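Local coordinates for protein acylneuraminate lyase (Mycoplasma synoviae, PDB 4N4P) that is a member of the dihydrodipicolinate synthetase family, built on a TIM-barrel fold, at residues I80-S85 / A105-T110. Sequence-based numbering, arbitrary orientation.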
ATOM      1  N   ILE A  80      11.868  31.474   4.882  1.00  8.67           N
ATOM      2  CA  ILE A  80      10.695  30.750   5.331  1.00  8.09           C
ATOM      3  C   ILE A  80      11.119  29.858   6.477  1.00  8.61           C
ATOM      4  O   ILE A  80      12.131  29.184   6.382  1.00  8.78           O
ATOM      5  CB  ILE A  80      10.077  29.880   4.209  1.00  8.19           C
ATOM      6  CG1 ILE A  80       9.797  30.726   2.951  1.00  7.67           C
ATOM      7  CG2 ILE A  80       8.799  29.222   4.698  1.00  7.70           C
ATOM      8  CD1 ILE A  80       9.289  29.913   1.771  1.00  8.35           C
ATOM      9  N   ALA A  81      10.360  29.879   7.573  1.00  9.47           N
ATOM     10  CA  ALA A  81      10.643  29.025   8.729  1.00 10.02           C
ATOM     11  C   ALA A  81       9.554  27.990   8.927  1.00 10.20           C
ATOM     12  O   ALA A  81       8.389  28.337   9.070  1.00 10.46           O
ATOM     13  CB  ALA A  81      10.746  29.886  10.025  1.00 10.33           C
ATOM     14  N   GLN A  82       9.945  26.717   8.971  1.00  9.76           N
ATOM     15  CA  GLN A  82       9.016  25.640   9.340  1.00  9.13           C
ATOM     16  C   GLN A  82       8.980  25.633  10.864  1.00  9.43           C
ATOM     17  O   GLN A  82      10.029  25.542  11.491  1.00  9.71           O
ATOM     18  CB  GLN A  82       9.543  24.296   8.820  1.00  9.87           C
ATOM     19  CG  GLN A  82       8.503  23.171   8.806  1.00  8.85           C
ATOM     20  CD  GLN A  82       8.064  22.753  10.187  1.00 12.02           C
ATOM     21  OE1 GLN A  82       6.876  22.640  10.452  1.00 11.68           O
ATOM     22  NE2 GLN A  82       9.024  22.495  11.074  1.00 11.93           N
ATOM     23  N   ILE A  83       7.792  25.781  11.460  1.00  9.58           N
ATOM     24  CA  ILE A  83       7.708  26.058  12.897  1.00 10.36           C
ATOM     25  C   ILE A  83       6.768  25.091  13.602  1.00 11.50           C
ATOM     26  O   ILE A  83       6.506  25.227  14.798  1.00 12.83           O
ATOM     27  CB  ILE A  83       7.246  27.519  13.149  1.00 10.28           C
ATOM     28  CG1 ILE A  83       5.877  27.753  12.508  1.00 12.46           C
ATOM     29  CG2 ILE A  83       8.312  28.516  12.623  1.00  9.45           C
ATOM     30  CD1 ILE A  83       5.044  28.768  13.279  1.00 17.34           C
ATOM     31  N   GLY A  84       6.270  24.117  12.853  1.00 11.71           N
ATOM     32  CA  GLY A  84       5.310  23.166  13.368  1.00 12.83           C
ATOM     33  C   GLY A  84       5.902  22.047  14.206  1.00 12.79           C
ATOM     34  O   GLY A  84       7.064  21.690  14.055  1.00 12.90           O
ATOM     35  N   SER A  85       5.060  21.496  15.073  1.00 13.35           N
ATOM     36  CA  SER A  85       5.352  20.310  15.892  1.00 14.38           C
ATOM     37  C   SER A  85       4.060  19.960  16.623  1.00 14.59           C
ATOM     38  O   SER A  85       3.021  20.605  16.429  1.00 15.67           O
ATOM     39  CB  SER A  85       6.504  20.545  16.899  1.00 14.42           C
ATOM     40  OG  SER A  85       6.101  21.365  18.003  1.00 15.30           O
ATOM     41  N   ALA A 105       7.636  34.103   5.324  1.00  9.22           N
ATOM     42  CA  ALA A 105       6.539  33.180   5.562  1.00  8.80           C
ATOM     43  C   ALA A 105       6.944  32.165   6.631  1.00  8.76           C
ATOM     44  O   ALA A 105       8.128  32.010   6.962  1.00  9.60           O
ATOM     45  CB  ALA A 105       6.129  32.423   4.276  1.00  7.79           C
ATOM     46  N   ILE A 106       5.950  31.443   7.106  1.00 10.31           N
ATOM     47  CA  ILE A 106       6.173  30.288   7.956  1.00 10.34           C
ATOM     48  C   ILE A 106       5.484  29.114   7.301  1.00 11.27           C
ATOM     49  O   ILE A 106       4.661  29.290   6.387  1.00 10.67           O
ATOM     50  CB  ILE A 106       5.617  30.478   9.406  1.00 10.72           C
ATOM     51  CG1 ILE A 106       4.136  30.902   9.363  1.00 10.94           C
ATOM     52  CG2 ILE A 106       6.480  31.471  10.198  1.00 11.33           C
ATOM     53  CD1 ILE A 106       3.455  31.009  10.720  1.00 12.78           C
ATOM     54  N   SER A 107       5.840  27.907   7.743  1.00 10.78           N
ATOM     55  CA  SER A 107       5.130  26.726   7.309  1.00 10.30           C
ATOM     56  C   SER A 107       4.976  25.866   8.547  1.00 10.83           C
ATOM     57  O   SER A 107       5.672  26.079   9.544  1.00 10.14           O
ATOM     58  CB  SER A 107       5.910  25.975   6.210  1.00 10.63           C
ATOM     59  OG  SER A 107       7.072  25.391   6.782  1.00 11.88           O
ATOM     60  N   ALA A 108       4.083  24.880   8.488  1.00 10.56           N
ATOM     61  CA  ALA A 108       3.938  23.947   9.608  1.00 10.89           C
ATOM     62  C   ALA A 108       3.596  22.587   9.053  1.00 11.60           C
ATOM     63  O   ALA A 108       2.619  22.433   8.310  1.00 10.70           O
ATOM     64  CB  ALA A 108       2.856  24.405  10.567  1.00 11.33           C
ATOM     65  N   ILE A 109       4.407  21.597   9.400  1.00 11.87           N
ATOM     66  CA  ILE A 109       4.092  20.229   9.035  1.00 12.95           C
ATOM     67  C   ILE A 109       2.715  19.783   9.555  1.00 13.17           C
ATOM     68  O   ILE A 109       2.232  20.270  10.577  1.00 13.40           O
ATOM     69  CB  ILE A 109       5.176  19.264   9.538  1.00 13.27           C
ATOM     70  CG1 ILE A 109       5.358  19.436  11.056  1.00 15.03           C
ATOM     71  CG2 ILE A 109       6.507  19.579   8.851  1.00 13.98           C
ATOM     72  CD1 ILE A 109       5.662  18.142  11.697  1.00 21.53           C
ATOM     73  N   THR A 110       2.111  18.830   8.860  1.00 13.75           N
ATOM     74  CA  THR A 110       0.949  18.103   9.349  1.00 15.73           C
ATOM     75  C   THR A 110       1.253  17.493  10.726  1.00 15.67           C
ATOM     76  O   THR A 110       2.318  16.906  10.901  1.00 16.64           O
ATOM     77  CB  THR A 110       0.648  16.914   8.385  1.00 15.91           C
ATOM     78  OG1 THR A 110       0.652  17.377   7.025  1.00 19.60           O
ATOM     79  CG2 THR A 110      -0.690  16.267   8.697  1.00 19.44           C
TER
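Ala81 and Ile106 sit abreast on two parallel strands inclined by 22°, joined by the backbone hydrogen bonds Ala81 N to Ala105 O (3.1 Å), Ser107 N to Ala81 O and Ile83 N to Ser107 O. Past the last of these bonds a side chain takes over from the backbone. Gln82 runs with CG anti to its backbone N (chi1 -164°), then bends at chi2, which carries its amide forward, alongside the chain that follows. OE1 thereby accepts Ile109 N at 2.9 Å, a fairly straight bond (160° at the hydrogen), and Gly84 N at 2.9 Å from the opposite face of the amide plane. One buried oxygen thus holds two backbone N-H groups, one from each segment. The pair illustrates the right-handed beta-alpha-beta crossover of a TIM barrel, helix 88-100 connecting the neighbouring staves. On the helix-facing side, the tips of Ile83 and Ile106 meet CD1 to CD1 at 3.8 Å, with Ile83 packed on Leu94 and Ala95 and Ile106 on Ala98. Toward the barrel interior, Ser107 OG packs 3.3 Å from Gln82 CG while hydrogen bonding to Tyr46 OH, and Ile80 CG2 lies 4.2 Å from Ala105 CB. Farther along, Ile109 lays CG2 against the Gln82 amide, 3.8 Å from CD, and also packs on Tyr113 of a second subunit.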